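Local coordinates for CIR protein (Plasmodium chabaudi chabaudi, PDB 6ZYV) that is of unknown function but belongs to the PIR family of variant antigens, probably displayed by the malaria parasite on infected red blood cells, at residues Y38-N46 / T120-V128; Y178-V189 / Y219-Q230. The protein carries 5 engineered substitutions. All coordinates share one frame; numbering follows the deposited sequence.

How the interactions relate
Interaction 1 and interaction 2 sit on opposite sides of the centre of one all-helical chain, their centres about 39 Å apart and their nearest atoms about 23 Å apart, so neither touches the other. They follow in series along the sequence. Interaction 1 ties the loop between helices 8-20 and 55-71 to the short helix 122-127; helices 134-149 and 154-174 come next, and then interaction 2 pairs helix 181-198 with helix 213-226. The segments share no helix, although all four belong to the one PIR ectodomain. Segment 38-46 supplies C42 of the C42-C52 disulfide, and interaction 2 holds both halves of C181-C226, as suits an ectodomain.

Interaction 1: Y38-N46 / T120-V128; sequences YSDYCPMKN and TNTNYASHV. Engineered in segment 120-128: A125 (natural residue Thr).
A mixed loop-to-helix contact, partly buried at the edge of the fold, joins the Y41-M44 part of the loop before helix 55-71 to helix 122-127, with hydrogen bonding at the helix N-terminus and side-chain packing that reaches H127 at its far end. N121, the N-cap residue, links the two. It swings CG away from its own backbone nitrogen (chi1 -164°), which carries the amide to the loop, where it serves both sides. N121 ND2 gives a hydrogen bond to Y41 O at 2.9 Å, running close to the carbonyl's own direction (C=O...N 162°), and also bonds S60 of helix 55-71. N121 OD1 takes two donors from N123: the backbone N at 3.1 Å, which is the capping bond, and the side-chain ND2 at 3.0 Å, which lies in the carbonyl plane. N123 ND2 also comes near C42 O, but at an angle too poor for a hydrogen bond. P43 packs its ring against the N121 amide, P43 CG 3.5 Å from N121 ND2.

Farther along the helix, H127 brings CD2 to 3.4 Å from Y41 CE1, at the edge of the tyrosine ring; the two rings are steeply inclined at 79°. At the other end, M44 CG touches T122 CG2 at 3.8 Å, and a water bridges M44 N, T120 O and T122 N. C42, in the loop itself, is tied to C52 by a disulfide.

Chemically, one asparagine amide is gripped at both ends: the bonds to its ND2 and OD1 fix which way the group is flipped and couple the helix cap directly to the loop backbone.

Interaction 2: Y178-V189 / Y219-Q230; sequences YANCLKDAQNFV and YDNLIKKCNNGQ. Engineered in segment 178-189: A179 (natural residue Thr).
C181 and C226 join helices 181-198 and 213-226 as an antiparallel helix pair pinned by a disulfide; the axes of their facing parts run at 163° and 11.0 Å apart. The tight part is apolar. Beside the disulfide, L222 CD1 lies 3.8 Å from C181 SG, and C226 SG comes obliquely to the Y178 ring, 3.6 Å from Y178 CD2. Farther from the disulfide, Y219 points its ring away from its own backbone nitrogen (chi1 179°) and toward helix 181-198. A185 CB meets it at the ring edge and V189 CG1 approaches its hydroxyl end, while the F188 ring, nearly parallel (20°), is offset from it, with little overlap. The Y219 hydroxyl bonds P235 O, and F234 covers A185 and I223.

The looser side lies past the helix ends, where the contact turns polar and water enters. Q230 stretches back across the gap; its OE1 bonds S232 and accepts a hydrogen bond from a water that also bridges O of the engineered A179 and L182 N. Q230 NE2 donates to Y178 O at 2.9 Å, coming from the face of that carbonyl opposite to C181 N.

Interaction 1: Y38-N46 / T120-V128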
loop_
_atom_site.group_PDB
_atom_site.type_symbol
_atom_site.label_atom_id
_atom_site.label_comp_id
_atom_site.label_asym_id
_atom_site.label_seq_id
_atom_site.Cartn_x
_atom_site.Cartn_y
_atom_site.Cartn_z
ATOM N N TYR A 38 16.333 -3.293 -3.084
ATOM C CA TYR A 38 15.785 -2.817 -4.344
ATOM C C TYR A 38 16.837 -2.426 -5.358
ATOM O O TYR A 38 16.468 -1.884 -6.384
ATOM C CB TYR A 38 14.791 -1.654 -4.114
ATOM C CG TYR A 38 15.362 -0.489 -3.332
ATOM C CD1 TYR A 38 16.169 0.460 -3.945
ATOM C CD2 TYR A 38 15.108 -0.343 -1.980
ATOM C CE1 TYR A 38 16.702 1.526 -3.232
ATOM C CE2 TYR A 38 15.633 0.720 -1.255
ATOM C CZ TYR A 38 16.428 1.656 -1.883
ATOM O OH TYR A 38 16.939 2.713 -1.159
ATOM N N SER A 39 18.131 -2.705 -5.104
ATOM C CA SER A 39 19.228 -2.315 -5.995
ATOM C C SER A 39 19.040 -2.764 -7.443
ATOM O O SER A 39 19.363 -2.008 -8.359
ATOM C CB SER A 39 20.577 -2.773 -5.454
ATOM O OG SER A 39 20.689 -4.185 -5.396
ATOM N N ASP A 40 18.446 -3.954 -7.648
ATOM C CA ASP A 40 18.132 -4.492 -8.979
ATOM C C ASP A 40 17.182 -3.595 -9.779
ATOM O O ASP A 40 17.121 -3.708 -10.997
ATOM C CB ASP A 40 17.463 -5.874 -8.844
ATOM C CG ASP A 40 18.413 -7.030 -8.523
ATOM O OD1 ASP A 40 19.541 -7.054 -9.089
ATOM O OD2 ASP A 40 18.018 -7.920 -7.717
ATOM N N TYR A 41 16.407 -2.740 -9.090
ATOM C CA TYR A 41 15.394 -1.879 -9.694
ATOM C C TYR A 41 15.762 -0.390 -9.726
ATOM O O TYR A 41 14.923 0.426 -10.092
ATOM C CB TYR A 41 14.035 -2.104 -9.017
ATOM C CG TYR A 41 13.673 -3.572 -8.952
ATOM C CD1 TYR A 41 13.503 -4.316 -10.110
ATOM C CD2 TYR A 41 13.629 -4.242 -7.742
ATOM C CE1 TYR A 41 13.235 -5.678 -10.064
ATOM C CE2 TYR A 41 13.324 -5.596 -7.678
ATOM C CZ TYR A 41 13.136 -6.315 -8.847
ATOM O OH TYR A 41 12.873 -7.665 -8.834
ATOM N N CYS A 42 17.006 -0.042 -9.386
ATOM C CA CYS A 42 17.505 1.330 -9.417
ATOM C C CYS A 42 17.555 1.835 -10.862
ATOM O O CYS A 42 17.896 1.073 -11.768
ATOM C CB CYS A 42 18.881 1.409 -8.756
ATOM S SG CYS A 42 18.842 1.365 -6.944
ATOM N N PRO A 43 17.183 3.103 -11.105
ATOM C CA PRO A 43 17.217 3.609 -12.491
ATOM C C PRO A 43 18.634 3.681 -13.036
ATOM O O PRO A 43 19.588 3.891 -12.291
ATOM C CB PRO A 43 16.609 5.015 -12.404
ATOM C CG PRO A 43 16.158 5.194 -11.002
ATOM C CD PRO A 43 16.744 4.128 -10.139
ATOM N N MET A 44 18.761 3.568 -14.352
ATOM C CA MET A 44 20.040 3.712 -15.013
ATOM C C MET A 44 20.539 5.156 -14.871
ATOM O O MET A 44 19.743 6.094 -14.891
ATOM C CB MET A 44 19.879 3.414 -16.492
ATOM C CG MET A 44 20.119 1.985 -16.848
ATOM S SD MET A 44 20.494 1.910 -18.611
ATOM C CE MET A 44 18.941 2.566 -19.305
ATOM N N LYS A 45 21.855 5.329 -14.739
ATOM C CA LYS A 45 22.464 6.648 -14.632
ATOM C C LYS A 45 23.536 6.734 -15.718
ATOM O O LYS A 45 24.523 5.992 -15.672
ATOM C CB LYS A 45 23.095 6.852 -13.240
ATOM C CG LYS A 45 23.488 8.302 -12.971
ATOM C CD LYS A 45 24.708 8.442 -12.056
ATOM C CE LYS A 45 25.222 9.868 -12.014
ATOM N NZ LYS A 45 26.509 9.977 -11.270
ATOM N N ASN A 46 23.313 7.599 -16.719
ATOM C CA ASN A 46 24.217 7.804 -17.855
ATOM C C ASN A 46 24.491 6.489 -18.602
ATOM O O ASN A 46 25.649 6.145 -18.856
ATOM C CB ASN A 46 25.531 8.497 -17.435
ATOM C CG ASN A 46 25.386 9.493 -16.306
ATOM O OD1 ASN A 46 26.047 9.378 -15.265
ATOM N ND2 ASN A 46 24.496 10.469 -16.472
ATOM N N THR A 120 10.081 6.258 -16.244
ATOM C CA THR A 120 11.414 6.659 -16.634
ATOM C C THR A 120 12.475 5.612 -16.186
ATOM O O THR A 120 13.545 5.530 -16.789
ATOM C CB THR A 120 11.560 8.077 -16.104
ATOM O OG1 THR A 120 11.204 8.988 -17.162
ATOM C CG2 THR A 120 12.886 8.389 -15.513
ATOM N N ASN A 121 12.172 4.811 -15.157
ATOM C CA ASN A 121 13.049 3.752 -14.688
ATOM C C ASN A 121 12.954 2.585 -15.680
ATOM O O ASN A 121 11.867 2.067 -15.949
ATOM C CB ASN A 121 12.600 3.293 -13.319
ATOM C CG ASN A 121 13.617 2.490 -12.585
ATOM O OD1 ASN A 121 14.343 1.662 -13.156
ATOM N ND2 ASN A 121 13.697 2.722 -11.292
ATOM N N THR A 122 14.101 2.155 -16.210
ATOM C CA THR A 122 14.134 1.064 -17.195
ATOM C C THR A 122 13.641 -0.295 -16.641
ATOM O O THR A 122 13.152 -1.146 -17.386
ATOM C CB THR A 122 15.524 0.979 -17.791
ATOM O OG1 THR A 122 15.471 0.065 -18.875
ATOM C CG2 THR A 122 16.590 0.574 -16.762
ATOM N N ASN A 123 13.689 -0.448 -15.325
ATOM C CA ASN A 123 13.268 -1.640 -14.602
ATOM C C ASN A 123 11.767 -1.809 -14.461
ATOM O O ASN A 123 11.297 -2.897 -14.127
ATOM C CB ASN A 123 13.940 -1.636 -13.249
ATOM C CG ASN A 123 15.428 -1.779 -13.414
ATOM O OD1 ASN A 123 15.910 -2.831 -13.787
ATOM N ND2 ASN A 123 16.186 -0.729 -13.184
ATOM N N TYR A 124 11.008 -0.730 -14.702
ATOM C CA TYR A 124 9.569 -0.751 -14.624
ATOM C C TYR A 124 8.996 -1.553 -15.811
ATOM O O TYR A 124 8.186 -2.453 -15.604
ATOM C CB TYR A 124 9.039 0.695 -14.612
ATOM C CG TYR A 124 7.538 0.788 -14.529
ATOM C CD1 TYR A 124 6.858 0.348 -13.404
ATOM C CD2 TYR A 124 6.800 1.346 -15.560
ATOM C CE1 TYR A 124 5.479 0.451 -13.309
ATOM C CE2 TYR A 124 5.417 1.461 -15.476
ATOM C CZ TYR A 124 4.760 1.002 -14.353
ATOM O OH TYR A 124 3.393 1.085 -14.254
ATOM N N ALA A 125 9.445 -1.260 -17.039
ATOM C CA ALA A 125 8.968 -1.995 -18.214
ATOM C C ALA A 125 9.472 -3.468 -18.266
ATOM O O ALA A 125 8.722 -4.351 -18.701
ATOM C CB ALA A 125 9.364 -1.263 -19.487
ATOM N N SER A 126 10.699 -3.734 -17.780
ATOM C CA SER A 126 11.246 -5.089 -17.855
ATOM C C SER A 126 10.877 -6.028 -16.695
ATOM O O SER A 126 10.856 -7.243 -16.901
ATOM C CB SER A 126 12.761 -5.064 -18.054
ATOM O OG SER A 126 13.431 -4.136 -17.216
ATOM N N HIS A 127 10.603 -5.504 -15.495
ATOM C CA HIS A 127 10.305 -6.363 -14.350
ATOM C C HIS A 127 8.834 -6.354 -13.949
ATOM O O HIS A 127 8.333 -7.388 -13.483
ATOM C CB HIS A 127 11.244 -6.054 -13.182
ATOM C CG HIS A 127 12.657 -6.400 -13.547
ATOM N ND1 HIS A 127 12.937 -7.623 -14.141
ATOM C CD2 HIS A 127 13.810 -5.711 -13.424
ATOM C CE1 HIS A 127 14.228 -7.620 -14.397
ATOM N NE2 HIS A 127 14.814 -6.536 -13.920
ATOM N N VAL A 128 8.128 -5.243 -14.183
ATOM C CA VAL A 128 6.690 -5.224 -13.912
ATOM C C VAL A 128 6.001 -5.734 -15.174
ATOM O O VAL A 128 6.010 -5.043 -16.190
ATOM C CB VAL A 128 6.146 -3.861 -13.457
ATOM C CG1 VAL A 128 4.679 -3.997 -13.099
ATOM C CG2 VAL A 128 6.942 -3.328 -12.263
HETATM O O HOH W 1 16.346 4.037 -16.134
#

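Interaction 2: Y178-V189 / Y219-Q230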
loop_
_atom_site.group_PDB
_atom_site.type_symbol
_atom_site.label_atom_id
_atom_site.label_comp_id
_atom_site.label_asym_id
_atom_site.label_seq_id
_atom_site.Cartn_x
_atom_site.Cartn_y
_atom_site.Cartn_z
ATOM N N TYR A 178 -3.482 -15.471 18.693
ATOM C CA TYR A 178 -3.513 -14.021 18.668
ATOM C C TYR A 178 -4.678 -13.697 19.606
ATOM O O TYR A 178 -5.815 -13.478 19.185
ATOM C CB TYR A 178 -3.699 -13.505 17.224
ATOM C CG TYR A 178 -3.783 -12.002 17.045
ATOM C CD1 TYR A 178 -3.434 -11.134 18.070
ATOM C CD2 TYR A 178 -4.200 -11.448 15.842
ATOM C CE1 TYR A 178 -3.552 -9.758 17.919
ATOM C CE2 TYR A 178 -4.312 -10.077 15.678
ATOM C CZ TYR A 178 -4.005 -9.236 16.722
ATOM O OH TYR A 178 -4.107 -7.884 16.545
ATOM N N ALA A 179 -4.377 -13.752 20.913
ATOM C CA ALA A 179 -5.316 -13.542 22.013
ATOM C C ALA A 179 -5.877 -12.127 22.054
ATOM O O ALA A 179 -7.017 -11.935 22.468
ATOM C CB ALA A 179 -4.630 -13.869 23.330
ATOM N N ASN A 180 -5.102 -11.144 21.602
ATOM C CA ASN A 180 -5.554 -9.763 21.585
ATOM C C ASN A 180 -6.312 -9.390 20.310
ATOM O O ASN A 180 -6.553 -8.202 20.122
ATOM C CB ASN A 180 -4.359 -8.814 21.724
ATOM C CG ASN A 180 -3.823 -8.716 23.122
ATOM O OD1 ASN A 180 -4.456 -9.159 24.093
ATOM N ND2 ASN A 180 -2.648 -8.123 23.254
ATOM N N CYS A 181 -6.650 -10.355 19.418
ATOM C CA CYS A 181 -7.310 -10.006 18.168
ATOM C C CYS A 181 -8.619 -9.283 18.367
ATOM O O CYS A 181 -8.844 -8.282 17.697
ATOM C CB CYS A 181 -7.474 -11.197 17.232
ATOM S SG CYS A 181 -7.997 -10.738 15.547
ATOM N N LEU A 182 -9.473 -9.759 19.270
ATOM C CA LEU A 182 -10.759 -9.110 19.505
ATOM C C LEU A 182 -10.593 -7.692 20.052
ATOM O O LEU A 182 -11.202 -6.772 19.533
ATOM C CB LEU A 182 -11.679 -9.973 20.380
ATOM C CG LEU A 182 -13.074 -9.401 20.646
ATOM C CD1 LEU A 182 -13.851 -9.174 19.344
ATOM C CD2 LEU A 182 -13.854 -10.290 21.578
ATOM N N LYS A 183 -9.733 -7.510 21.053
ATOM C CA LYS A 183 -9.439 -6.200 21.635
ATOM C C LYS A 183 -8.896 -5.247 20.560
ATOM O O LYS A 183 -9.369 -4.119 20.467
ATOM C CB LYS A 183 -8.406 -6.352 22.772
ATOM C CG LYS A 183 -8.054 -5.046 23.482
ATOM C CD LYS A 183 -6.934 -5.221 24.545
ATOM C CE LYS A 183 -7.436 -5.450 25.963
ATOM N NZ LYS A 183 -6.707 -4.620 26.971
ATOM N N ASP A 184 -7.960 -5.719 19.714
ATOM C CA ASP A 184 -7.389 -4.902 18.646
ATOM C C ASP A 184 -8.401 -4.546 17.560
ATOM O O ASP A 184 -8.364 -3.426 17.054
ATOM C CB ASP A 184 -6.139 -5.551 18.043
ATOM C CG ASP A 184 -4.949 -5.616 18.987
ATOM O OD1 ASP A 184 -5.020 -5.004 20.087
ATOM O OD2 ASP A 184 -3.947 -6.290 18.633
ATOM N N ALA A 185 -9.299 -5.482 17.206
ATOM C CA ALA A 185 -10.332 -5.255 16.214
ATOM C C ALA A 185 -11.322 -4.200 16.714
ATOM O O ALA A 185 -11.728 -3.339 15.936
ATOM C CB ALA A 185 -11.053 -6.555 15.893
ATOM N N GLN A 186 -11.658 -4.220 18.017
ATOM C CA GLN A 186 -12.550 -3.224 18.619
ATOM C C GLN A 186 -11.905 -1.841 18.623
ATOM O O GLN A 186 -12.577 -0.867 18.300
ATOM C CB GLN A 186 -13.003 -3.629 20.034
ATOM C CG GLN A 186 -14.201 -2.780 20.557
ATOM C CD GLN A 186 -15.568 -3.032 19.912
ATOM O OE1 GLN A 186 -16.160 -4.120 20.028
ATOM N NE2 GLN A 186 -16.107 -2.029 19.212
ATOM N N ASN A 187 -10.599 -1.755 18.927
ATOM C CA ASN A 187 -9.884 -0.480 18.861
ATOM C C ASN A 187 -9.812 0.011 17.404
ATOM O O ASN A 187 -9.939 1.205 17.153
ATOM C CB ASN A 187 -8.476 -0.609 19.431
ATOM C CG ASN A 187 -8.442 -0.736 20.937
ATOM O OD1 ASN A 187 -9.384 -0.373 21.630
ATOM N ND2 ASN A 187 -7.358 -1.242 21.478
ATOM N N PHE A 188 -9.604 -0.902 16.453
ATOM C CA PHE A 188 -9.539 -0.588 15.035
ATOM C C PHE A 188 -10.869 0.004 14.513
ATOM O O PHE A 188 -10.847 1.038 13.853
ATOM C CB PHE A 188 -9.129 -1.834 14.234
ATOM C CG PHE A 188 -9.184 -1.615 12.735
ATOM C CD1 PHE A 188 -8.183 -0.900 12.081
ATOM C CD2 PHE A 188 -10.267 -2.063 11.994
ATOM C CE1 PHE A 188 -8.269 -0.651 10.711
ATOM C CE2 PHE A 188 -10.357 -1.800 10.640
ATOM C CZ PHE A 188 -9.347 -1.123 9.998
ATOM N N VAL A 189 -12.014 -0.637 14.806
ATOM C CA VAL A 189 -13.305 -0.142 14.351
ATOM C C VAL A 189 -13.633 1.221 14.998
ATOM O O VAL A 189 -14.187 2.096 14.321
ATOM C CB VAL A 189 -14.466 -1.172 14.460
ATOM C CG1 VAL A 189 -14.145 -2.450 13.710
ATOM C CG2 VAL A 189 -14.910 -1.438 15.881
ATOM N N TYR A 219 -10.137 -5.980 6.655
ATOM C CA TYR A 219 -10.684 -6.226 7.978
ATOM C C TYR A 219 -11.495 -7.542 7.989
ATOM O O TYR A 219 -11.309 -8.361 8.880
ATOM C CB TYR A 219 -11.557 -5.046 8.442
ATOM C CG TYR A 219 -12.164 -5.260 9.811
ATOM C CD1 TYR A 219 -11.375 -5.263 10.951
ATOM C CD2 TYR A 219 -13.526 -5.509 9.957
ATOM C CE1 TYR A 219 -11.928 -5.479 12.210
ATOM C CE2 TYR A 219 -14.086 -5.739 11.204
ATOM C CZ TYR A 219 -13.284 -5.728 12.329
ATOM O OH TYR A 219 -13.837 -5.984 13.563
ATOM N N ASP A 220 -12.330 -7.778 6.968
ATOM C CA ASP A 220 -13.120 -9.002 6.860
ATOM C C ASP A 220 -12.207 -10.229 6.830
ATOM O O ASP A 220 -12.464 -11.203 7.543
ATOM C CB ASP A 220 -14.002 -8.987 5.595
ATOM C CG ASP A 220 -15.287 -8.178 5.690
ATOM O OD1 ASP A 220 -15.654 -7.757 6.828
ATOM O OD2 ASP A 220 -15.921 -7.940 4.623
ATOM N N ASN A 221 -11.109 -10.157 6.063
ATOM C CA ASN A 221 -10.189 -11.282 5.997
ATOM C C ASN A 221 -9.488 -11.469 7.340
ATOM O O ASN A 221 -9.328 -12.602 7.789
ATOM C CB ASN A 221 -9.189 -11.148 4.850
ATOM C CG ASN A 221 -8.186 -12.296 4.856
ATOM O OD1 ASN A 221 -8.491 -13.413 4.393
ATOM N ND2 ASN A 221 -7.001 -12.076 5.457
ATOM N N LEU A 222 -9.073 -10.368 7.980
ATOM C CA LEU A 222 -8.374 -10.449 9.259
ATOM C C LEU A 222 -9.210 -11.199 10.350
ATOM O O LEU A 222 -8.703 -12.136 10.984
ATOM C CB LEU A 222 -7.966 -9.033 9.711
ATOM C CG LEU A 222 -7.052 -8.849 10.940
ATOM C CD1 LEU A 222 -7.860 -8.779 12.243
ATOM C CD2 LEU A 222 -5.907 -9.862 10.992
ATOM N N ILE A 223 -10.478 -10.816 10.520
ATOM C CA ILE A 223 -11.305 -11.420 11.547
ATOM C C ILE A 223 -11.669 -12.874 11.206
ATOM O O ILE A 223 -11.774 -13.695 12.119
ATOM C CB ILE A 223 -12.519 -10.532 11.924
ATOM C CG1 ILE A 223 -13.557 -10.422 10.788
ATOM C CG2 ILE A 223 -12.019 -9.157 12.384
ATOM C CD1 ILE A 223 -14.772 -9.424 11.093
ATOM N N LYS A 224 -11.778 -13.216 9.912
ATOM C CA LYS A 224 -11.993 -14.592 9.497
ATOM C C LYS A 224 -10.754 -15.434 9.892
ATOM O O LYS A 224 -10.912 -16.567 10.316
ATOM C CB LYS A 224 -12.194 -14.682 7.972
ATOM C CG LYS A 224 -13.583 -14.274 7.497
ATOM C CD LYS A 224 -13.641 -14.240 5.968
ATOM C CE LYS A 224 -15.016 -13.922 5.430
ATOM N NZ LYS A 224 -15.076 -14.084 3.945
ATOM N N LYS A 225 -9.524 -14.878 9.745
ATOM C CA LYS A 225 -8.285 -15.577 10.088
ATOM C C LYS A 225 -8.131 -15.719 11.603
ATOM O O LYS A 225 -7.732 -16.777 12.064
ATOM C CB LYS A 225 -7.035 -14.919 9.451
ATOM C CG LYS A 225 -6.978 -15.018 7.923
ATOM C CD LYS A 225 -6.919 -16.474 7.418
ATOM C CE LYS A 225 -7.040 -16.595 5.907
ATOM N NZ LYS A 225 -6.693 -17.969 5.418
ATOM N N CYS A 226 -8.493 -14.693 12.386
ATOM C CA CYS A 226 -8.448 -14.797 13.849
ATOM C C CYS A 226 -9.401 -15.862 14.326
ATOM O O CYS A 226 -9.027 -16.664 15.176
ATOM C CB CYS A 226 -8.745 -13.460 14.512
ATOM S SG CYS A 226 -7.393 -12.266 14.378
ATOM N N ASN A 227 -10.590 -15.957 13.699
ATOM C CA ASN A 227 -11.554 -16.989 14.048
ATOM C C ASN A 227 -11.212 -18.385 13.515
ATOM O O ASN A 227 -12.071 -19.267 13.497
ATOM C CB ASN A 227 -12.973 -16.574 13.663
ATOM C CG ASN A 227 -13.702 -15.941 14.815
ATOM O OD1 ASN A 227 -13.299 -16.039 15.982
ATOM N ND2 ASN A 227 -14.796 -15.269 14.530
ATOM N N ASN A 228 -9.961 -18.600 13.108
ATOM C CA ASN A 228 -9.455 -19.915 12.737
ATOM C C ASN A 228 -8.716 -20.602 13.905
ATOM O O ASN A 228 -8.552 -21.818 13.900
ATOM C CB ASN A 228 -8.598 -19.873 11.474
ATOM C CG ASN A 228 -9.407 -19.757 10.210
ATOM O OD1 ASN A 228 -10.620 -19.963 10.203
ATOM N ND2 ASN A 228 -8.772 -19.418 9.102
ATOM N N GLY A 229 -8.295 -19.837 14.899
ATOM C CA GLY A 229 -7.639 -20.380 16.080
ATOM C C GLY A 229 -8.313 -19.987 17.384
ATOM O O GLY A 229 -7.818 -20.330 18.457
ATOM N N GLN A 230 -9.433 -19.251 17.311
ATOM C CA GLN A 230 -10.226 -18.822 18.458
ATOM C C GLN A 230 -11.733 -18.753 18.067
ATOM O O GLN A 230 -12.106 -19.105 16.940
ATOM C CB GLN A 230 -9.703 -17.470 19.015
ATOM C CG GLN A 230 -10.097 -16.272 18.176
ATOM C CD GLN A 230 -9.537 -14.990 18.713
ATOM O OE1 GLN A 230 -10.234 -14.195 19.354
ATOM N NE2 GLN A 230 -8.262 -14.755 18.465
HETATM O O HOH W 2 -9.011 -12.292 20.743
#